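Local coordinates for peroxisomal catalase A (PDB 1A4E), which uses heme to break down hydrogen peroxide into water and oxygen, probably protecting cells from the peroxide made by peroxisomal oxidases, at residues Pro139-His144 with Thr169-Val174; Phe135-Ser140 with Asp426-Gln431. All coordinates share one frame; numbering follows the deposited sequence.

Contact 1 (Pro139-His144 with Thr169-Val174). With HEM (protoporphyrin IX containing Fe), chain I.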
loop_
_atom_site.group_PDB
_atom_site.type_symbol
_atom_site.label_atom_id
_atom_site.label_comp_id
_atom_site.label_asym_id
_atom_site.label_seq_id
_atom_site.Cartn_x
_atom_site.Cartn_y
_atom_site.Cartn_z
ATOM N N PRO B 139 24.844 -13.503 4.933
ATOM C CA PRO B 139 23.699 -12.651 4.604
ATOM C C PRO B 139 22.560 -12.658 5.622
ATOM O O PRO B 139 21.889 -11.648 5.841
ATOM C CB PRO B 139 23.301 -13.140 3.232
ATOM C CG PRO B 139 23.709 -14.596 3.220
ATOM C CD PRO B 139 25.053 -14.542 3.930
ATOM N N SER B 140 22.385 -13.805 6.287
ATOM C CA SER B 140 21.356 -13.998 7.302
ATOM C C SER B 140 21.562 -13.178 8.565
ATOM O O SER B 140 20.640 -12.889 9.324
ATOM C CB SER B 140 21.306 -15.459 7.667
ATOM O OG SER B 140 22.612 -15.870 8.028
ATOM N N LYS B 141 22.822 -12.812 8.768
ATOM C CA LYS B 141 23.248 -12.021 9.903
ATOM C C LYS B 141 22.793 -10.569 9.738
ATOM O O LYS B 141 22.738 -9.845 10.732
ATOM C CB LYS B 141 24.768 -12.105 9.970
ATOM C CG LYS B 141 25.452 -12.417 11.282
ATOM C CD LYS B 141 25.416 -13.882 11.620
ATOM C CE LYS B 141 26.569 -14.726 11.109
ATOM N NZ LYS B 141 27.601 -14.891 12.117
ATOM N N PHE B 142 22.443 -10.117 8.512
ATOM C CA PHE B 142 22.120 -8.716 8.255
ATOM C C PHE B 142 20.929 -8.118 8.991
ATOM O O PHE B 142 21.161 -7.048 9.559
ATOM C CB PHE B 142 21.914 -8.480 6.750
ATOM C CG PHE B 142 21.812 -7.003 6.376
ATOM C CD1 PHE B 142 22.954 -6.194 6.391
ATOM C CD2 PHE B 142 20.574 -6.457 6.020
ATOM C CE1 PHE B 142 22.858 -4.844 6.052
ATOM C CE2 PHE B 142 20.490 -5.107 5.684
ATOM C CZ PHE B 142 21.626 -4.301 5.697
ATOM N N PRO B 143 19.690 -8.660 9.051
ATOM C CA PRO B 143 18.595 -8.104 9.853
ATOM C C PRO B 143 18.975 -7.925 11.322
ATOM O O PRO B 143 18.689 -6.890 11.917
ATOM C CB PRO B 143 17.450 -9.075 9.661
ATOM C CG PRO B 143 17.716 -9.627 8.286
ATOM C CD PRO B 143 19.223 -9.845 8.329
ATOM N N HIS B 144 19.700 -8.919 11.862
ATOM C CA HIS B 144 20.160 -8.938 13.246
ATOM C C HIS B 144 21.132 -7.814 13.534
ATOM O O HIS B 144 20.994 -7.109 14.534
ATOM C CB HIS B 144 20.861 -10.242 13.558
ATOM C CG HIS B 144 19.983 -11.472 13.498
ATOM N ND1 HIS B 144 19.554 -12.204 14.517
ATOM C CD2 HIS B 144 19.512 -12.041 12.344
ATOM C CE1 HIS B 144 18.844 -13.196 14.037
ATOM N NE2 HIS B 144 18.829 -13.085 12.729
ATOM N N THR B 169 30.066 -11.511 19.906
ATOM C CA THR B 169 29.638 -12.916 19.861
ATOM C C THR B 169 30.641 -13.651 18.980
ATOM O O THR B 169 30.924 -13.149 17.892
ATOM C CB THR B 169 28.225 -13.037 19.254
ATOM O OG1 THR B 169 27.388 -12.343 20.148
ATOM C CG2 THR B 169 27.684 -14.448 19.124
ATOM N N PRO B 170 31.249 -14.773 19.409
ATOM C CA PRO B 170 32.431 -15.372 18.788
ATOM C C PRO B 170 32.355 -15.583 17.288
ATOM O O PRO B 170 33.284 -15.214 16.573
ATOM C CB PRO B 170 32.630 -16.657 19.560
ATOM C CG PRO B 170 32.193 -16.232 20.944
ATOM C CD PRO B 170 30.902 -15.497 20.629
ATOM N N GLU B 171 31.216 -16.099 16.809
ATOM C CA GLU B 171 31.001 -16.335 15.384
ATOM C C GLU B 171 30.742 -15.081 14.553
ATOM O O GLU B 171 30.737 -15.144 13.329
ATOM C CB GLU B 171 29.831 -17.314 15.168
ATOM C CG GLU B 171 28.507 -17.067 15.890
ATOM C CD GLU B 171 28.369 -17.622 17.315
ATOM O OE1 GLU B 171 29.354 -18.038 17.938
ATOM O OE2 GLU B 171 27.241 -17.634 17.807
ATOM N N ASN B 172 30.548 -13.932 15.201
ATOM C CA ASN B 172 30.349 -12.658 14.530
ATOM C C ASN B 172 31.596 -11.786 14.575
ATOM O O ASN B 172 31.645 -10.772 13.876
ATOM C CB ASN B 172 29.221 -11.869 15.175
ATOM C CG ASN B 172 27.889 -12.587 15.215
ATOM O OD1 ASN B 172 27.590 -13.468 14.418
ATOM N ND2 ASN B 172 27.040 -12.223 16.166
ATOM N N GLN B 173 32.647 -12.155 15.322
ATOM C CA GLN B 173 33.863 -11.367 15.565
ATOM C C GLN B 173 34.620 -11.153 14.251
ATOM O O GLN B 173 35.597 -10.319 14.285
ATOM C CB GLN B 173 34.771 -12.098 16.554
ATOM C CG GLN B 173 34.104 -12.345 17.907
ATOM C CD GLN B 173 35.010 -13.084 18.894
ATOM O OE1 GLN B 173 36.143 -13.420 18.554
ATOM N NE2 GLN B 173 34.575 -13.363 20.108
ATOM N N VAL B 174 34.309 -11.760 13.128
ATOM C CA VAL B 174 34.897 -11.479 11.817
ATOM C C VAL B 174 34.594 -10.031 11.389
ATOM O O VAL B 174 35.142 -9.514 10.421
ATOM C CB VAL B 174 34.341 -12.561 10.807
ATOM C CG1 VAL B 174 32.876 -12.366 10.486
ATOM C CG2 VAL B 174 35.163 -12.498 9.539
HETATM C CHA HEM I . 20.840 0.296 1.203
HETATM C CHB HEM I . 20.172 -4.379 2.044
HETATM C CHC HEM I . 24.898 -4.936 2.561
HETATM C CHD HEM I . 25.558 -0.549 0.704
HETATM C C1A HEM I . 20.237 -0.900 1.550
HETATM C C2A HEM I . 18.810 -1.141 1.465
HETATM C C3A HEM I . 18.628 -2.475 1.615
HETATM C C4A HEM I . 19.938 -3.042 1.827
HETATM C CMA HEM I . 17.330 -3.262 1.504
HETATM C CAA HEM I . 17.739 -0.103 1.178
HETATM C CBA HEM I . 17.318 -0.221 -0.270
HETATM C CGA HEM I . 16.233 0.740 -0.698
HETATM O O1A HEM I . 15.205 0.864 -0.036
HETATM O O2A HEM I . 16.423 1.361 -1.732
HETATM C C1B HEM I . 21.413 -4.946 2.231
HETATM C C2B HEM I . 21.617 -6.335 2.568
HETATM C C3B HEM I . 22.960 -6.487 2.826
HETATM C C4B HEM I . 23.543 -5.171 2.606
HETATM C CMB HEM I . 20.487 -7.357 2.628
HETATM C CAB HEM I . 23.688 -7.614 3.227
HETATM C CBB HEM I . 23.253 -9.019 3.230
HETATM C C1C HEM I . 25.500 -3.795 2.072
HETATM C C2C HEM I . 26.905 -3.706 1.744
HETATM C C3C HEM I . 27.093 -2.489 1.154
HETATM C C4C HEM I . 25.795 -1.842 1.141
HETATM C CMC HEM I . 27.925 -4.816 1.982
HETATM C CAC HEM I . 28.259 -1.971 0.610
HETATM C CBC HEM I . 28.986 -2.610 -0.465
HETATM C C1D HEM I . 24.326 0.077 0.697
HETATM C C2D HEM I . 24.100 1.433 0.265
HETATM C C3D HEM I . 22.782 1.672 0.435
HETATM C C4D HEM I . 22.195 0.467 0.957
HETATM C CMD HEM I . 25.129 2.404 -0.298
HETATM C CAD HEM I . 22.061 2.982 0.181
HETATM C CBD HEM I . 21.525 3.144 -1.223
HETATM C CGD HEM I . 20.883 4.510 -1.379
HETATM O O1D HEM I . 21.568 5.511 -1.217
HETATM O O2D HEM I . 19.691 4.591 -1.649
HETATM N NA HEM I . 20.926 -2.083 1.746
HETATM N NB HEM I . 22.595 -4.243 2.229
HETATM N NC HEM I . 24.817 -2.671 1.659
HETATM N ND HEM I . 23.148 -0.519 1.108
HETATM FE FE HEM I . 22.874 -2.362 1.726
HETATM O O HOH W 1 30.144 -15.145 10.512
#
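Lys141 and Asn172 make a small, buried polar contact that joins the N-terminal part of helix 141-149, on the distal side of the heme, to the loop between helices 160-168 and 176-182. The lysine chain bends at chi2, chi3 and chi4, and this brings its ammonium group to the amide oxygen. Lys141 NZ donates to Asn172 OD1 at 2.7 Å, lying in the carbonyl plane with a C=O...N angle of 159°. The methylenes follow the same oxygen, Lys141 CD passing 3.6 Å from Asn172 OD1. With CG anti to its carbonyl carbon (chi1 -57°), Asn172 offers OD1 to the lysine while ND2 bonds Phe166 O, which fixes the rotation of the amide. A water accepts from Lys141 NZ at 3.0 Å and lies 2.9 Å from Glu171 O, one of several acceptors competing for its protons. His419 NE2 is a further hydrogen-bonding partner of the ammonium group, and Phe20 of the second subunit meets it in a cation-pi contact.

One residue on, Phe142 lays a ring face over pyrrole B of the heme, with HEM C2B 3.5 Å above the ring plane; the residue also lines the azide pocket. An alanine here would remove this stacked ring, probably leaving pyrrole B without its aromatic cover and opening a gap beside the azide pocket.

Phe166 of helix 160-168 packs on both Lys141 and His144, while Pro139 rests on Pro332 and Ala336 of helix 332-348, which carries the heme ligand Tyr341.

Contact 2 (Phe135-Ser140 with Asp426-Gln431); sequences FIRDPS and DVDFVQ
A buried salt bridge, Arg137 to Asp428, ties the loop ahead of helix 141-149 in the heme-binding catalase fold to the turn leading into helix 430-440 of the C-terminal helical region, its two side chains crossing at about a right angle. The guanidinium and carboxylate planes stand 78° apart, so this is not the flat, coplanar pairing of two parallel N-H...O bonds. Arg137 NH2 lies 3.2 Å from Asp428 OD2, which approaches the guanidinium obliquely. Arg137 NH1 makes a weak hydrogen bond to Asp428 OD1, also at 3.2 Å, bent to 129° at the hydrogen.

Arg137 starts with CG between its backbone N and carbonyl carbon (chi1 62°), then runs extended to NE and spans most of the 11.2 Å separating the two CA atoms of Arg137 and Asp428.

Other groups hold both ends. Arg137 NE bonds Trp420 O, NH2 bonds Ala421 O and Ser423 OG, and NH1 forms a second salt bridge with Asp281. Lys284 pairs with Asp428 OD1, while Ser423 N donates to OD2. These opposite charges probably offset one another in the buried network and favour the ionised forms.

In the turn that leads to helix 430-440, Asp426 O accepts from both Phe429 N and Val430 N, each at 2.9 Å.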
loop_
_atom_site.group_PDB
_atom_site.type_symbol
_atom_site.label_atom_id
_atom_site.label_comp_id
_atom_site.label_asym_id
_atom_site.label_seq_id
_atom_site.Cartn_x
_atom_site.Cartn_y
_atom_site.Cartn_z
ATOM N N PHE B 135 30.834 -5.467 8.038
ATOM C CA PHE B 135 30.694 -6.194 9.288
ATOM C C PHE B 135 30.396 -7.680 9.190
ATOM O O PHE B 135 30.675 -8.424 10.131
ATOM C CB PHE B 135 29.588 -5.557 10.116
ATOM C CG PHE B 135 29.753 -4.065 10.379
ATOM C CD1 PHE B 135 29.275 -3.136 9.448
ATOM C CD2 PHE B 135 30.341 -3.626 11.569
ATOM C CE1 PHE B 135 29.379 -1.768 9.711
ATOM C CE2 PHE B 135 30.443 -2.259 11.827
ATOM C CZ PHE B 135 29.960 -1.333 10.899
ATOM N N ILE B 136 29.816 -8.154 8.084
ATOM C CA ILE B 136 29.393 -9.543 7.995
ATOM C C ILE B 136 29.820 -10.220 6.701
ATOM O O ILE B 136 30.131 -9.572 5.703
ATOM C CB ILE B 136 27.829 -9.658 8.123
ATOM C CG1 ILE B 136 27.154 -8.789 7.065
ATOM C CG2 ILE B 136 27.374 -9.260 9.527
ATOM C CD1 ILE B 136 25.643 -9.025 6.937
ATOM N N ARG B 137 29.858 -11.553 6.731
ATOM C CA ARG B 137 30.105 -12.365 5.548
ATOM C C ARG B 137 29.023 -13.447 5.420
ATOM O O ARG B 137 29.074 -14.308 4.541
ATOM C CB ARG B 137 31.516 -12.989 5.629
ATOM C CG ARG B 137 31.825 -13.945 6.769
ATOM C CD ARG B 137 33.257 -14.410 6.582
ATOM N NE ARG B 137 33.609 -15.441 7.540
ATOM C CZ ARG B 137 34.864 -15.848 7.758
ATOM N NH1 ARG B 137 35.905 -15.339 7.108
ATOM N NH2 ARG B 137 35.084 -16.779 8.677
ATOM N N ASP B 138 28.012 -13.392 6.301
ATOM C CA ASP B 138 26.822 -14.228 6.228
ATOM C C ASP B 138 25.612 -13.329 6.016
ATOM O O ASP B 138 25.350 -12.449 6.842
ATOM C CB ASP B 138 26.578 -15.006 7.504
ATOM C CG ASP B 138 27.471 -16.218 7.631
ATOM O OD1 ASP B 138 27.280 -17.175 6.888
ATOM O OD2 ASP B 138 28.354 -16.209 8.480
ATOM N N PRO B 139 24.844 -13.503 4.933
ATOM C CA PRO B 139 23.699 -12.651 4.604
ATOM C C PRO B 139 22.560 -12.658 5.622
ATOM O O PRO B 139 21.889 -11.648 5.841
ATOM C CB PRO B 139 23.301 -13.140 3.232
ATOM C CG PRO B 139 23.709 -14.596 3.220
ATOM C CD PRO B 139 25.053 -14.542 3.930
ATOM N N SER B 140 22.385 -13.805 6.287
ATOM C CA SER B 140 21.356 -13.998 7.302
ATOM C C SER B 140 21.562 -13.178 8.565
ATOM O O SER B 140 20.640 -12.889 9.324
ATOM C CB SER B 140 21.306 -15.459 7.667
ATOM O OG SER B 140 22.612 -15.870 8.028
ATOM N N ASP B 426 44.051 -17.030 13.411
ATOM C CA ASP B 426 44.224 -15.600 13.324
ATOM C C ASP B 426 43.884 -14.973 11.981
ATOM O O ASP B 426 43.977 -13.753 11.836
ATOM C CB ASP B 426 45.663 -15.319 13.709
ATOM C CG ASP B 426 45.869 -13.902 14.208
ATOM O OD1 ASP B 426 45.189 -13.505 15.160
ATOM O OD2 ASP B 426 46.707 -13.214 13.630
ATOM N N VAL B 427 43.449 -15.775 10.999
ATOM C CA VAL B 427 43.153 -15.297 9.650
ATOM C C VAL B 427 42.140 -14.147 9.575
ATOM O O VAL B 427 42.292 -13.253 8.743
ATOM C CB VAL B 427 42.704 -16.548 8.816
ATOM C CG1 VAL B 427 41.380 -17.104 9.338
ATOM C CG2 VAL B 427 42.615 -16.168 7.338
ATOM N N ASP B 428 41.137 -14.124 10.460
ATOM C CA ASP B 428 40.148 -13.057 10.495
ATOM C C ASP B 428 40.501 -11.905 11.417
ATOM O O ASP B 428 39.706 -10.986 11.605
ATOM C CB ASP B 428 38.799 -13.630 10.901
ATOM C CG ASP B 428 38.248 -14.676 9.934
ATOM O OD1 ASP B 428 38.579 -14.661 8.749
ATOM O OD2 ASP B 428 37.470 -15.516 10.366
ATOM N N PHE B 429 41.705 -11.940 11.999
ATOM C CA PHE B 429 42.203 -10.862 12.836
ATOM C C PHE B 429 43.456 -10.218 12.265
ATOM O O PHE B 429 43.774 -9.085 12.625
ATOM C CB PHE B 429 42.503 -11.379 14.245
ATOM C CG PHE B 429 41.237 -11.598 15.062
ATOM C CD1 PHE B 429 40.504 -12.781 14.925
ATOM C CD2 PHE B 429 40.788 -10.595 15.927
ATOM C CE1 PHE B 429 39.320 -12.948 15.643
ATOM C CE2 PHE B 429 39.602 -10.773 16.644
ATOM C CZ PHE B 429 38.869 -11.948 16.502
ATOM N N VAL B 430 44.140 -10.905 11.339
ATOM C CA VAL B 430 45.370 -10.423 10.719
ATOM C C VAL B 430 45.252 -9.028 10.113
ATOM O O VAL B 430 46.002 -8.131 10.495
ATOM C CB VAL B 430 45.817 -11.471 9.648
ATOM C CG1 VAL B 430 46.883 -10.957 8.691
ATOM C CG2 VAL B 430 46.504 -12.602 10.372
ATOM N N GLN B 431 44.299 -8.816 9.197
ATOM C CA GLN B 431 44.127 -7.528 8.529
ATOM C C GLN B 431 43.673 -6.392 9.422
ATOM O O GLN B 431 43.993 -5.235 9.154
ATOM C CB GLN B 431 43.146 -7.671 7.384
ATOM C CG GLN B 431 43.729 -8.562 6.297
ATOM C CD GLN B 431 42.896 -8.625 5.035
ATOM O OE1 GLN B 431 41.835 -8.015 4.945
ATOM N NE2 GLN B 431 43.346 -9.360 4.020
#

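Contacts 1 and 2 start from one continuous run of chain, overlapping at Pro139 and Ser140, and their centres are about 9 Å apart. In chain order, the loop from Phe135 leads into helix 141-149; Thr169-Val174 then follows helix 160-168, and Asp426-Gln431 comes much later, at helix 430-440. Val174 of contact 1 rests its methyl CG2 against the ion pair of contact 2, 3.8 Å from both Arg137 CZ and Asp428 CG. Residues 419-423 supply partners to both contacts. The entry to helix 141-149, beside the heme, is thereby joined to a nearby loop and to the C-terminal helical region, and it also touches the second subunit of the tetramer.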